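Local coordinates for 'Carboxyl esterase 2 (Tuber melanosporum Mel28, PDB 5MIF), which probably hydrolyses carboxylic esters, as a carboxylesterase of the alpha/beta hydrolase fold from the mycorrhizal black truffle, at residues Ser227-Phe233 against Val286-Gln292; Ala268-Ala274 against Arg299-Val305; Val282-Asp287 against Ile316-Ala320. All coordinates share one frame; numbering follows the deposited sequence.

Contact 1: residues Ser227-Phe233 against Val286-Gln292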
ATOM      1  N   SER A 227      -0.326 -20.391  12.462  1.00 66.35           N
ATOM      2  CA  SER A 227      -1.494 -19.864  11.780  1.00 64.56           C
ATOM      3  C   SER A 227      -1.623 -20.506  10.409  1.00 59.37           C
ATOM      4  O   SER A 227      -0.735 -21.250   9.984  1.00 60.56           O
ATOM      5  CB  SER A 227      -1.401 -18.339  11.671  1.00 63.89           C
ATOM      6  OG  SER A 227      -0.136 -17.949  11.158  1.00 64.55           O
ATOM      7  N   ALA A 228      -2.742 -20.232   9.743  1.00 59.83           N
ATOM      8  CA  ALA A 228      -3.070 -20.827   8.448  1.00 59.72           C
ATOM      9  C   ALA A 228      -1.934 -20.727   7.421  1.00 59.96           C
ATOM     10  O   ALA A 228      -1.665 -21.687   6.695  1.00 58.21           O
ATOM     11  CB  ALA A 228      -4.342 -20.185   7.890  1.00 55.33           C
ATOM     12  N   THR A 229      -1.267 -19.576   7.352  1.00 54.55           N
ATOM     13  CA  THR A 229      -0.239 -19.397   6.330  1.00 55.86           C
ATOM     14  C   THR A 229       1.055 -20.175   6.623  1.00 56.90           C
ATOM     15  O   THR A 229       1.882 -20.331   5.723  1.00 54.32           O
ATOM     16  CB  THR A 229       0.117 -17.906   6.124  1.00 53.14           C
ATOM     17  OG1 THR A 229       0.412 -17.301   7.385  1.00 52.85           O
ATOM     18  CG2 THR A 229      -1.038 -17.160   5.452  1.00 48.87           C
ATOM     19  N   PHE A 230       1.236 -20.663   7.855  1.00 57.40           N
ATOM     20  CA  PHE A 230       2.342 -21.592   8.136  1.00 62.13           C
ATOM     21  C   PHE A 230       2.214 -22.811   7.237  1.00 59.49           C
ATOM     22  O   PHE A 230       3.182 -23.255   6.624  1.00 60.39           O
ATOM     23  CB  PHE A 230       2.359 -22.066   9.598  1.00 62.54           C
ATOM     24  CG  PHE A 230       3.099 -21.161  10.540  1.00 67.13           C
ATOM     25  CD1 PHE A 230       2.613 -19.893  10.853  1.00 70.34           C
ATOM     26  CD2 PHE A 230       4.292 -21.579  11.112  1.00 68.62           C
ATOM     27  CE1 PHE A 230       3.297 -19.064  11.739  1.00 62.86           C
ATOM     28  CE2 PHE A 230       4.985 -20.761  11.990  1.00 66.65           C
ATOM     29  CZ  PHE A 230       4.486 -19.499  12.305  1.00 66.46           C
ATOM     30  N   LYS A 231       0.989 -23.320   7.156  1.00 59.02           N
ATOM     31  CA  LYS A 231       0.658 -24.470   6.330  1.00 63.66           C
ATOM     32  C   LYS A 231       0.693 -24.135   4.830  1.00 66.12           C
ATOM     33  O   LYS A 231       1.064 -24.974   4.007  1.00 64.49           O
ATOM     34  CB  LYS A 231      -0.729 -24.996   6.724  1.00 65.77           C
ATOM     35  CG  LYS A 231      -0.759 -25.566   8.132  1.00 71.70           C
ATOM     36  CD  LYS A 231      -2.152 -25.521   8.737  1.00 79.05           C
ATOM     37  CE  LYS A 231      -2.137 -26.032  10.183  1.00 86.88           C
ATOM     38  NZ  LYS A 231      -3.496 -26.408  10.691  1.00 79.05           N
ATOM     39  N   GLU A 232       0.307 -22.912   4.471  1.00 60.98           N
ATOM     40  CA  GLU A 232       0.246 -22.527   3.067  1.00 59.43           C
ATOM     41  C   GLU A 232       1.639 -22.317   2.455  1.00 57.66           C
ATOM     42  O   GLU A 232       1.869 -22.642   1.291  1.00 61.21           O
ATOM     43  CB  GLU A 232      -0.599 -21.263   2.897  1.00 55.36           C
ATOM     44  CG  GLU A 232      -0.821 -20.881   1.451  1.00 54.11           C
ATOM     45  CD  GLU A 232      -1.801 -19.740   1.286  1.00 59.52           C
ATOM     46  OE1 GLU A 232      -2.299 -19.221   2.313  1.00 58.89           O
ATOM     47  OE2 GLU A 232      -2.089 -19.384   0.119  1.00 55.23           O
ATOM     48  N   PHE A 233       2.562 -21.756   3.230  1.00 60.76           N
ATOM     49  CA  PHE A 233       3.923 -21.510   2.742  1.00 58.66           C
ATOM     50  C   PHE A 233       5.012 -22.106   3.646  1.00 63.29           C
ATOM     51  O   PHE A 233       5.923 -21.381   4.061  1.00 56.96           O
ATOM     52  CB  PHE A 233       4.158 -20.007   2.606  1.00 55.75           C
ATOM     53  CG  PHE A 233       3.057 -19.282   1.888  1.00 55.76           C
ATOM     54  CD1 PHE A 233       2.969 -19.313   0.504  1.00 57.46           C
ATOM     55  CD2 PHE A 233       2.106 -18.570   2.602  1.00 54.09           C
ATOM     56  CE1 PHE A 233       1.952 -18.640  -0.157  1.00 56.70           C
ATOM     57  CE2 PHE A 233       1.090 -17.897   1.950  1.00 55.78           C
ATOM     58  CZ  PHE A 233       1.011 -17.931   0.570  1.00 55.12           C
ATOM     59  N   VAL A 286       3.455 -13.858  -0.021  1.00 46.27           N
ATOM     60  CA  VAL A 286       4.013 -15.207   0.047  1.00 49.78           C
ATOM     61  C   VAL A 286       4.957 -15.291   1.247  1.00 43.35           C
ATOM     62  O   VAL A 286       6.146 -14.996   1.157  1.00 45.82           O
ATOM     63  CB  VAL A 286       4.716 -15.565  -1.276  1.00 48.18           C
ATOM     64  CG1 VAL A 286       5.310 -16.962  -1.226  1.00 49.54           C
ATOM     65  CG2 VAL A 286       3.719 -15.447  -2.430  1.00 45.78           C
ATOM     66  N   ASP A 287       4.387 -15.688   2.376  1.00 45.99           N
ATOM     67  CA  ASP A 287       5.024 -15.542   3.676  1.00 42.62           C
ATOM     68  C   ASP A 287       4.259 -16.339   4.719  1.00 45.58           C
ATOM     69  O   ASP A 287       3.080 -16.080   4.950  1.00 47.00           O
ATOM     70  CB  ASP A 287       5.072 -14.067   4.083  1.00 42.78           C
ATOM     71  CG  ASP A 287       5.851 -13.820   5.375  1.00 44.84           C
ATOM     72  OD1 ASP A 287       6.156 -14.774   6.117  1.00 50.21           O
ATOM     73  OD2 ASP A 287       6.131 -12.641   5.686  1.00 43.01           O
ATOM     74  N   PRO A 288       4.936 -17.300   5.371  1.00 50.01           N
ATOM     75  CA  PRO A 288       4.324 -18.073   6.455  1.00 50.51           C
ATOM     76  C   PRO A 288       3.765 -17.188   7.563  1.00 46.30           C
ATOM     77  O   PRO A 288       2.763 -17.539   8.181  1.00 48.70           O
ATOM     78  CB  PRO A 288       5.491 -18.899   7.014  1.00 48.98           C
ATOM     79  CG  PRO A 288       6.547 -18.823   6.038  1.00 50.38           C
ATOM     80  CD  PRO A 288       6.362 -17.620   5.196  1.00 45.45           C
ATOM     81  N   ILE A 289       4.408 -16.051   7.805  1.00 42.72           N
ATOM     82  CA  ILE A 289       4.052 -15.223   8.954  1.00 47.71           C
ATOM     83  C   ILE A 289       2.975 -14.176   8.580  1.00 46.20           C
ATOM     84  O   ILE A 289       2.552 -13.380   9.420  1.00 44.44           O
ATOM     85  CB  ILE A 289       5.317 -14.537   9.551  1.00 45.88           C
ATOM     86  CG1 ILE A 289       5.204 -14.395  11.060  1.00 54.58           C
ATOM     87  CG2 ILE A 289       5.607 -13.204   8.914  1.00 48.57           C
ATOM     88  CD1 ILE A 289       5.323 -15.713  11.762  1.00 61.04           C
ATOM     89  N   ARG A 290       2.524 -14.196   7.327  1.00 44.71           N
ATOM     90  CA  ARG A 290       1.551 -13.208   6.841  1.00 43.05           C
ATOM     91  C   ARG A 290       0.279 -13.128   7.701  1.00 43.94           C
ATOM     92  O   ARG A 290      -0.185 -12.037   8.021  1.00 45.35           O
ATOM     93  CB  ARG A 290       1.167 -13.508   5.387  1.00 43.94           C
ATOM     94  CG  ARG A 290       0.243 -12.467   4.756  1.00 42.16           C
ATOM     95  CD  ARG A 290      -0.289 -12.956   3.418  1.00 41.69           C
ATOM     96  NE  ARG A 290      -1.404 -13.878   3.621  1.00 40.83           N
ATOM     97  CZ  ARG A 290      -1.807 -14.791   2.739  1.00 45.25           C
ATOM     98  NH1 ARG A 290      -1.187 -14.915   1.574  1.00 47.24           N
ATOM     99  NH2 ARG A 290      -2.842 -15.574   3.020  1.00 46.77           N
ATOM    100  N   GLN A 291      -0.281 -14.277   8.075  1.00 43.35           N
ATOM    101  CA  GLN A 291      -1.539 -14.305   8.832  1.00 48.22           C
ATOM    102  C   GLN A 291      -1.470 -13.545  10.167  1.00 49.44           C
ATOM    103  O   GLN A 291      -2.460 -12.946  10.613  1.00 46.81           O
ATOM    104  CB  GLN A 291      -1.972 -15.755   9.088  1.00 51.57           C
ATOM    105  CG  GLN A 291      -3.361 -15.895   9.703  1.00 53.83           C
ATOM    106  CD  GLN A 291      -4.476 -15.622   8.709  1.00 60.79           C
ATOM    107  OE1 GLN A 291      -4.401 -16.036   7.550  1.00 61.65           O
ATOM    108  NE2 GLN A 291      -5.508 -14.904   9.150  1.00 60.32           N
ATOM    109  N   GLN A 292      -0.307 -13.583  10.810  1.00 46.62           N
ATOM    110  CA  GLN A 292      -0.139 -12.944  12.112  1.00 48.08           C
ATOM    111  C   GLN A 292      -0.351 -11.436  12.052  1.00 42.48           C
ATOM    112  O   GLN A 292      -1.069 -10.867  12.884  1.00 44.79           O
ATOM    113  CB  GLN A 292       1.251 -13.252  12.683  1.00 45.51           C
ATOM    114  CG  GLN A 292       1.377 -14.680  13.152  1.00 51.60           C
ATOM    115  CD  GLN A 292       2.689 -14.958  13.846  1.00 53.43           C
ATOM    116  OE1 GLN A 292       3.375 -14.040  14.315  1.00 47.26           O
ATOM    117  NE2 GLN A 292       3.075 -16.232  13.877  1.00 57.29           N
TER
HETATM  118  O   HOH W   1      -2.400 -16.445  -0.415  1.00 52.01           O
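Thr229 OG1 takes part in two hydrogen bonds with the turn that starts helix 290-302: Gln291 N donates to it over 3.2 Å, nearly straight at 160°, and the hydroxyl donates in turn to Pro288 O, at a modelled separation so short that its exact length is doubtful. Here, in an alpha/beta hydrolase fold, the short helix 228-232 lies over the loop that follows strand 279-284. A chi1 of 51° holds OG1 between the backbone N and the carbonyl carbon of Thr229, and leaves methyl CG2 over one face of the Arg290 guanidinium, 3.4 Å from NH2. Threonine suits the place because its two branches serve both tasks. Phe233 turns one ring face to residues 286-287: Val286 CA makes a CH-pi contact 4.1 Å from the ring centroid, Asp287 N lies over the same face, and the CG methylene of Glu232 lies over the opposite one, near the rim. Arg290 NH1, bonded chiefly to Glu285 O, reaches the ring edge 3.8 Å from Phe233 CE2; a water links it to Glu232 OE2, beside a long salt bridge from NH2 to OE1. Cutting Phe233 back to an alanine would probably open a gap against Val286 and leave Arg290 NH1 without the ring edge beside it. The turn is also tied from within: Asp287 OD1 accepts from Ile289 N at 2.7 Å, approached from well above the carboxylate plane.

Contact 2: residues Ala268-Ala274 against Arg299-Val305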
ATOM      1  N   ALA A 268      -2.294 -10.067  23.575  1.00 43.22           N
ATOM      2  CA  ALA A 268      -2.559  -9.110  24.635  1.00 46.43           C
ATOM      3  C   ALA A 268      -4.063  -8.976  24.831  1.00 45.91           C
ATOM      4  O   ALA A 268      -4.846  -9.422  23.993  1.00 46.39           O
ATOM      5  CB  ALA A 268      -1.925  -7.763  24.318  1.00 46.30           C
ATOM      6  N   SER A 269      -4.469  -8.382  25.946  1.00 46.19           N
ATOM      7  CA  SER A 269      -5.886  -8.204  26.228  1.00 50.86           C
ATOM      8  C   SER A 269      -6.517  -7.133  25.340  1.00 51.47           C
ATOM      9  O   SER A 269      -5.822  -6.242  24.828  1.00 50.72           O
ATOM     10  CB  SER A 269      -6.101  -7.834  27.690  1.00 45.31           C
ATOM     11  OG  SER A 269      -5.717  -6.490  27.923  1.00 50.93           O
ATOM     12  N   ASP A 270      -7.831  -7.240  25.150  1.00 51.26           N
ATOM     13  CA  ASP A 270      -8.615  -6.203  24.481  1.00 51.72           C
ATOM     14  C   ASP A 270      -8.362  -4.840  25.105  1.00 49.38           C
ATOM     15  O   ASP A 270      -8.202  -3.840  24.403  1.00 49.35           O
ATOM     16  CB  ASP A 270     -10.113  -6.534  24.545  1.00 51.08           C
ATOM     17  CG  ASP A 270     -10.528  -7.552  23.512  1.00 51.89           C
ATOM     18  OD1 ASP A 270      -9.673  -7.964  22.706  1.00 56.11           O
ATOM     19  OD2 ASP A 270     -11.709  -7.959  23.514  1.00 59.77           O
ATOM     20  N   GLU A 271      -8.319  -4.806  26.430  1.00 50.02           N
ATOM     21  CA  GLU A 271      -8.186  -3.548  27.149  1.00 52.72           C
ATOM     22  C   GLU A 271      -6.846  -2.861  26.861  1.00 49.71           C
ATOM     23  O   GLU A 271      -6.779  -1.638  26.728  1.00 50.05           O
ATOM     24  CB  GLU A 271      -8.343  -3.784  28.653  1.00 56.16           C
ATOM     25  CG  GLU A 271      -8.121  -2.532  29.505  1.00 62.26           C
ATOM     26  CD  GLU A 271      -8.112  -2.827  31.004  1.00 75.24           C
ATOM     27  OE1 GLU A 271      -8.918  -3.679  31.448  1.00 81.11           O
ATOM     28  OE2 GLU A 271      -7.312  -2.194  31.736  1.00 71.03           O
ATOM     29  N   ASP A 272      -5.778  -3.646  26.768  1.00 48.29           N
ATOM     30  CA  ASP A 272      -4.456  -3.088  26.447  1.00 50.39           C
ATOM     31  C   ASP A 272      -4.347  -2.687  24.974  1.00 43.12           C
ATOM     32  O   ASP A 272      -3.919  -1.582  24.664  1.00 44.29           O
ATOM     33  CB  ASP A 272      -3.350  -4.089  26.779  1.00 48.32           C
ATOM     34  CG  ASP A 272      -3.153  -4.267  28.272  1.00 52.43           C
ATOM     35  OD1 ASP A 272      -3.519  -3.351  29.052  1.00 53.84           O
ATOM     36  OD2 ASP A 272      -2.627  -5.334  28.656  1.00 49.76           O
ATOM     37  N   LEU A 273      -4.743  -3.590  24.076  1.00 43.43           N
ATOM     38  CA  LEU A 273      -4.609  -3.356  22.642  1.00 46.35           C
ATOM     39  C   LEU A 273      -5.419  -2.159  22.171  1.00 46.40           C
ATOM     40  O   LEU A 273      -5.005  -1.447  21.253  1.00 44.97           O
ATOM     41  CB  LEU A 273      -5.041  -4.586  21.856  1.00 44.98           C
ATOM     42  CG  LEU A 273      -4.043  -5.732  21.793  1.00 48.22           C
ATOM     43  CD1 LEU A 273      -4.483  -6.717  20.732  1.00 45.45           C
ATOM     44  CD2 LEU A 273      -2.641  -5.206  21.501  1.00 44.90           C
ATOM     45  N   ALA A 274      -6.552  -1.914  22.829  1.00 44.71           N
ATOM     46  CA  ALA A 274      -7.414  -0.780  22.496  1.00 45.30           C
ATOM     47  C   ALA A 274      -6.683   0.541  22.710  1.00 44.46           C
ATOM     48  O   ALA A 274      -7.102   1.579  22.202  1.00 42.29           O
ATOM     49  CB  ALA A 274      -8.704  -0.820  23.324  1.00 42.32           C
ATOM     50  N   ARG A 299      -7.660  -7.161  14.646  1.00 44.39           N
ATOM     51  CA  ARG A 299      -7.911  -7.036  16.068  1.00 42.91           C
ATOM     52  C   ARG A 299      -7.809  -5.565  16.532  1.00 45.33           C
ATOM     53  O   ARG A 299      -8.666  -5.086  17.269  1.00 44.84           O
ATOM     54  CB  ARG A 299      -6.950  -7.949  16.820  1.00 47.47           C
ATOM     55  CG  ARG A 299      -7.148  -7.941  18.278  1.00 50.71           C
ATOM     56  CD  ARG A 299      -7.029  -9.315  18.889  1.00 48.09           C
ATOM     57  NE  ARG A 299      -7.396  -9.153  20.282  1.00 51.81           N
ATOM     58  CZ  ARG A 299      -6.604  -9.396  21.311  1.00 51.39           C
ATOM     59  NH1 ARG A 299      -5.386  -9.891  21.116  1.00 48.90           N
ATOM     60  NH2 ARG A 299      -7.057  -9.170  22.536  1.00 47.89           N
ATOM     61  N   LEU A 300      -6.800  -4.835  16.062  1.00 39.83           N
ATOM     62  CA  LEU A 300      -6.696  -3.402  16.364  1.00 43.22           C
ATOM     63  C   LEU A 300      -7.896  -2.625  15.815  1.00 42.38           C
ATOM     64  O   LEU A 300      -8.414  -1.710  16.465  1.00 43.51           O
ATOM     65  CB  LEU A 300      -5.412  -2.812  15.774  1.00 38.72           C
ATOM     66  CG  LEU A 300      -4.086  -3.332  16.310  1.00 45.38           C
ATOM     67  CD1 LEU A 300      -2.937  -2.734  15.519  1.00 43.01           C
ATOM     68  CD2 LEU A 300      -3.964  -2.971  17.777  1.00 42.27           C
ATOM     69  N   GLN A 301      -8.329  -2.989  14.612  1.00 42.45           N
ATOM     70  CA  GLN A 301      -9.460  -2.319  13.976  1.00 45.14           C
ATOM     71  C   GLN A 301     -10.734  -2.474  14.804  1.00 42.70           C
ATOM     72  O   GLN A 301     -11.399  -1.491  15.126  1.00 43.66           O
ATOM     73  CB  GLN A 301      -9.688  -2.864  12.573  1.00 42.12           C
ATOM     74  CG  GLN A 301      -8.735  -2.286  11.541  1.00 43.39           C
ATOM     75  CD  GLN A 301      -8.962  -2.857  10.159  1.00 45.56           C
ATOM     76  OE1 GLN A 301      -9.783  -3.760   9.970  1.00 48.45           O
ATOM     77  NE2 GLN A 301      -8.251  -2.316   9.173  1.00 49.03           N
ATOM     78  N   LYS A 302     -11.028  -3.711  15.183  1.00 46.73           N
ATOM     79  CA  LYS A 302     -12.186  -4.050  16.014  1.00 47.72           C
ATOM     80  C   LYS A 302     -12.197  -3.319  17.359  1.00 49.71           C
ATOM     81  O   LYS A 302     -13.257  -3.006  17.901  1.00 51.15           O
ATOM     82  CB  LYS A 302     -12.200  -5.560  16.241  1.00 52.56           C
ATOM     83  CG  LYS A 302     -13.092  -6.056  17.359  1.00 56.78           C
ATOM     84  CD  LYS A 302     -13.024  -7.577  17.441  1.00 64.86           C
ATOM     85  CE  LYS A 302     -13.293  -8.081  18.855  1.00 67.01           C
ATOM     86  NZ  LYS A 302     -14.033  -9.371  18.846  1.00 65.59           N
ATOM     87  N   LEU A 303     -11.017  -3.003  17.877  1.00 45.84           N
ATOM     88  CA  LEU A 303     -10.908  -2.380  19.194  1.00 44.07           C
ATOM     89  C   LEU A 303     -10.895  -0.872  19.130  1.00 43.35           C
ATOM     90  O   LEU A 303     -10.731  -0.198  20.144  1.00 46.39           O
ATOM     91  CB  LEU A 303      -9.669  -2.891  19.911  1.00 48.72           C
ATOM     92  CG  LEU A 303      -9.762  -4.389  20.168  1.00 46.27           C
ATOM     93  CD1 LEU A 303      -8.453  -4.937  20.714  1.00 45.02           C
ATOM     94  CD2 LEU A 303     -10.906  -4.639  21.154  1.00 49.33           C
ATOM     95  N   GLY A 304     -11.032  -0.338  17.923  1.00 47.51           N
ATOM     96  CA  GLY A 304     -11.178   1.092  17.736  1.00 42.59           C
ATOM     97  C   GLY A 304      -9.873   1.842  17.564  1.00 45.21           C
ATOM     98  O   GLY A 304      -9.846   3.077  17.599  1.00 42.71           O
ATOM     99  N   VAL A 305      -8.781   1.108  17.368  1.00 47.69           N
ATOM    100  CA  VAL A 305      -7.507   1.746  17.033  1.00 44.52           C
ATOM    101  C   VAL A 305      -7.465   2.045  15.535  1.00 38.16           C
ATOM    102  O   VAL A 305      -7.860   1.205  14.718  1.00 41.64           O
ATOM    103  CB  VAL A 305      -6.307   0.860  17.434  1.00 44.65           C
ATOM    104  CG1 VAL A 305      -5.008   1.502  17.009  1.00 35.83           C
ATOM    105  CG2 VAL A 305      -6.313   0.614  18.937  1.00 41.75           C
TER
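The backbones draw together where helix 290-302 ends, with Ala274 CA 5.1 Å from Leu303 CA, and they spread to 6.6 Å between Leu273 CA and Leu300 CA. Both helix ends are finished by recognised motifs: Ser269 is the N-cap of helix 270-273, its OG accepting from Asp272 N, while Gly304, with positive phi, closes a Schellman motif where a side chain would be jammed against the preceding carbonyl. With CG anti to the backbone N (chi1 -178°), the Arg299 side chain runs out from its helix to the start of helix 270-273. Its NH1 and NH2 meet Ala268 O end-on, both on the one oxygen, with the shorter and straighter bond from NH2 at 2.7 Å. The same NH2 donates a nearly straight hydrogen bond, part of a salt bridge, to Asp270 OD1 at 2.9 Å, from the anti side and tilted out of the carboxylate plane. Arginine suits this position because one flat group serves a carbonyl and an acid along its edge while Leu273 CD1 sits over one face, toward the rim, 3.3 Å from NH1. Beside it, Leu303 CD1 lies 3.6 Å from Leu273 CB, and small Ala274 lets the two segments come near. Ala268 also rests on Leu201 of helix 191-206, and Leu300 on Ala307 of strand 307-312, outermost in this chain's sheet, so the contact joins the end of crossover helix 290-302 to the short helix 270-273 that precedes strand 279-284.

Contact 3: residues Val282-Asp287 against Ile316-Ala320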
ATOM      1  N   VAL A 282       2.081  -3.639   7.137  1.00 33.01           N
ATOM      2  CA  VAL A 282       2.344  -4.055   5.769  1.00 37.91           C
ATOM      3  C   VAL A 282       2.815  -5.507   5.799  1.00 35.75           C
ATOM      4  O   VAL A 282       3.703  -5.843   6.572  1.00 39.41           O
ATOM      5  CB  VAL A 282       3.406  -3.141   5.115  1.00 38.65           C
ATOM      6  CG1 VAL A 282       3.715  -3.602   3.717  1.00 43.18           C
ATOM      7  CG2 VAL A 282       2.914  -1.692   5.107  1.00 38.01           C
ATOM      8  N   VAL A 283       2.221  -6.371   4.981  1.00 38.29           N
ATOM      9  CA  VAL A 283       2.623  -7.785   4.961  1.00 41.77           C
ATOM     10  C   VAL A 283       2.972  -8.238   3.545  1.00 43.22           C
ATOM     11  O   VAL A 283       2.509  -7.651   2.560  1.00 41.31           O
ATOM     12  CB  VAL A 283       1.523  -8.723   5.529  1.00 38.25           C
ATOM     13  CG1 VAL A 283       1.291  -8.450   7.020  1.00 38.40           C
ATOM     14  CG2 VAL A 283       0.224  -8.601   4.712  1.00 38.06           C
ATOM     15  N   ALA A 284       3.823  -9.256   3.445  1.00 41.03           N
ATOM     16  CA  ALA A 284       4.125  -9.860   2.154  1.00 41.01           C
ATOM     17  C   ALA A 284       3.107 -10.958   1.868  1.00 39.26           C
ATOM     18  O   ALA A 284       2.655 -11.633   2.785  1.00 42.56           O
ATOM     19  CB  ALA A 284       5.545 -10.421   2.136  1.00 42.97           C
ATOM     20  N   GLU A 285       2.756 -11.151   0.603  1.00 41.39           N
ATOM     21  CA  GLU A 285       1.756 -12.153   0.252  1.00 44.34           C
ATOM     22  C   GLU A 285       2.264 -13.574   0.486  1.00 45.72           C
ATOM     23  O   GLU A 285       1.590 -14.392   1.120  1.00 43.15           O
ATOM     24  CB  GLU A 285       1.334 -12.006  -1.204  1.00 39.27           C
ATOM     25  CG  GLU A 285       0.400 -13.095  -1.675  1.00 39.88           C
ATOM     26  CD  GLU A 285       0.157 -13.040  -3.169  1.00 39.00           C
ATOM     27  OE1 GLU A 285       1.061 -12.572  -3.898  1.00 43.20           O
ATOM     28  OE2 GLU A 285      -0.912 -13.496  -3.617  1.00 39.23           O
ATOM     29  N   VAL A 286       3.455 -13.858  -0.021  1.00 46.27           N
ATOM     30  CA  VAL A 286       4.013 -15.207   0.047  1.00 49.78           C
ATOM     31  C   VAL A 286       4.957 -15.291   1.247  1.00 43.35           C
ATOM     32  O   VAL A 286       6.146 -14.996   1.157  1.00 45.82           O
ATOM     33  CB  VAL A 286       4.716 -15.565  -1.276  1.00 48.18           C
ATOM     34  CG1 VAL A 286       5.310 -16.962  -1.226  1.00 49.54           C
ATOM     35  CG2 VAL A 286       3.719 -15.447  -2.430  1.00 45.78           C
ATOM     36  N   ASP A 287       4.387 -15.688   2.376  1.00 45.99           N
ATOM     37  CA  ASP A 287       5.024 -15.542   3.676  1.00 42.62           C
ATOM     38  C   ASP A 287       4.259 -16.339   4.719  1.00 45.58           C
ATOM     39  O   ASP A 287       3.080 -16.080   4.950  1.00 47.00           O
ATOM     40  CB  ASP A 287       5.072 -14.067   4.083  1.00 42.78           C
ATOM     41  CG  ASP A 287       5.851 -13.820   5.375  1.00 44.84           C
ATOM     42  OD1 ASP A 287       6.156 -14.774   6.117  1.00 50.21           O
ATOM     43  OD2 ASP A 287       6.131 -12.641   5.686  1.00 43.01           O
ATOM     44  N   ILE A 316       7.842 -11.529  -0.817  1.00 47.83           N
ATOM     45  CA  ILE A 316       8.120 -12.466   0.267  1.00 44.13           C
ATOM     46  C   ILE A 316       8.655 -11.769   1.508  1.00 44.88           C
ATOM     47  O   ILE A 316       8.979 -10.582   1.472  1.00 44.12           O
ATOM     48  CB  ILE A 316       9.157 -13.524  -0.171  1.00 46.18           C
ATOM     49  CG1 ILE A 316      10.482 -12.843  -0.531  1.00 41.44           C
ATOM     50  CG2 ILE A 316       8.610 -14.372  -1.325  1.00 45.85           C
ATOM     51  CD1 ILE A 316      11.554 -13.788  -0.993  1.00 45.86           C
ATOM     52  N   HIS A 317       8.763 -12.526   2.596  1.00 42.44           N
ATOM     53  CA  HIS A 317       9.308 -12.027   3.853  1.00 41.81           C
ATOM     54  C   HIS A 317      10.678 -11.374   3.637  1.00 45.14           C
ATOM     55  O   HIS A 317      11.510 -11.890   2.883  1.00 45.27           O
ATOM     56  CB  HIS A 317       9.412 -13.165   4.872  1.00 40.25           C
ATOM     57  CG  HIS A 317       9.519 -12.702   6.291  1.00 39.32           C
ATOM     58  ND1 HIS A 317       8.413 -12.452   7.077  1.00 40.64           N
ATOM     59  CD2 HIS A 317      10.598 -12.427   7.063  1.00 39.24           C
ATOM     60  CE1 HIS A 317       8.807 -12.059   8.275  1.00 34.17           C
ATOM     61  NE2 HIS A 317      10.128 -12.042   8.295  1.00 43.19           N
ATOM     62  N   GLY A 318      10.896 -10.223   4.263  1.00 39.99           N
ATOM     63  CA  GLY A 318      12.175  -9.549   4.167  1.00 41.51           C
ATOM     64  C   GLY A 318      12.265  -8.472   3.096  1.00 43.11           C
ATOM     65  O   GLY A 318      13.309  -7.828   2.971  1.00 42.00           O
ATOM     66  N   PHE A 319      11.188  -8.236   2.344  1.00 42.60           N
ATOM     67  CA  PHE A 319      11.309  -7.340   1.187  1.00 42.34           C
ATOM     68  C   PHE A 319      11.717  -5.915   1.557  1.00 43.25           C
ATOM     69  O   PHE A 319      12.274  -5.198   0.732  1.00 46.48           O
ATOM     70  CB  PHE A 319      10.013  -7.311   0.346  1.00 41.73           C
ATOM     71  CG  PHE A 319       8.817  -6.648   1.011  1.00 43.80           C
ATOM     72  CD1 PHE A 319       8.735  -5.261   1.144  1.00 43.66           C
ATOM     73  CD2 PHE A 319       7.727  -7.410   1.401  1.00 41.10           C
ATOM     74  CE1 PHE A 319       7.624  -4.669   1.721  1.00 43.70           C
ATOM     75  CE2 PHE A 319       6.601  -6.825   1.970  1.00 39.37           C
ATOM     76  CZ  PHE A 319       6.548  -5.455   2.136  1.00 41.63           C
ATOM     77  N   ALA A 320      11.469  -5.511   2.797  1.00 40.17           N
ATOM     78  CA  ALA A 320      11.755  -4.144   3.204  1.00 40.20           C
ATOM     79  C   ALA A 320      13.227  -3.897   3.554  1.00 44.42           C
ATOM     80  O   ALA A 320      13.664  -2.750   3.558  1.00 42.68           O
ATOM     81  CB  ALA A 320      10.864  -3.753   4.386  1.00 40.54           C
TER
HETATM   82  O   HOH W   2       8.272 -15.376   2.648  1.00 47.03           O
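Phe319 presents its ring edge to the end of strand 279-284, with CZ 3.7 Å from Val282 CG1 and CE2 3.8 Å from Ala284 CB. Phe319 CG stands between its own backbone N and carbonyl carbon (chi1 69°), an orientation that lays the ring edge against the strand, where Tyr218 meets it edge-to-face and Val312 and helix 329-345 add further apolar cover. The small methyl of Ala284 suits its place, 3.4 Å from Ile316 C. Farther along, Val286 CB touches Ile316 CG2, two branched side chains in contact beside the strand's end. Between this apolar part and the polar edge, Val286 O receives a CA-H...O contact from Ile316 CA and a bond from a water 2.6 Å away; that water accepts in turn from His317 N at 2.9 Å and so bridges the two segments. The type II turn from Ile316 to Phe319, with Gly318 at the position of positive phi, carries His317 out to Asp287. There His317 ND1 donates to Asp287 OD2 over 2.7 Å, at 157°, from the syn side and about 30° out of the carboxylate plane, while OD2 stays close to the ring plane; the two flat groups stand almost perpendicular. The far nitrogen, NE2, is hydrogen-bonded to Ser190 OG on what appears to be the nucleophile elbow. An acid and a histidine, each on a loop near the C-terminal ends of the strands, are consistent with the Ser-His-Asp catalytic triad of alpha/beta hydrolases.

Contacts 1 and 3 share Val286 and Asp287 and have centres about 10 Å apart, so the loop after strand 279-284 serves both. They also touch directly: Phe233 CZ lies 3.6 Å from Glu285 O, and Ile289 CG2 packs 3.4 Å from His317 ND1. The turn held by helix 228-232 therefore borders the probable catalytic site, whose acid it carries. Contact 2 uses the opposite end of helix 290-302; its centre is about 22 Å from that of contact 1 and 24 Å from that of contact 3, with no atoms touching either, and it lies away from the probable catalytic site. Within the first segment of contact 3, Glu285 forms a salt bridge to Arg298 of the second subunit.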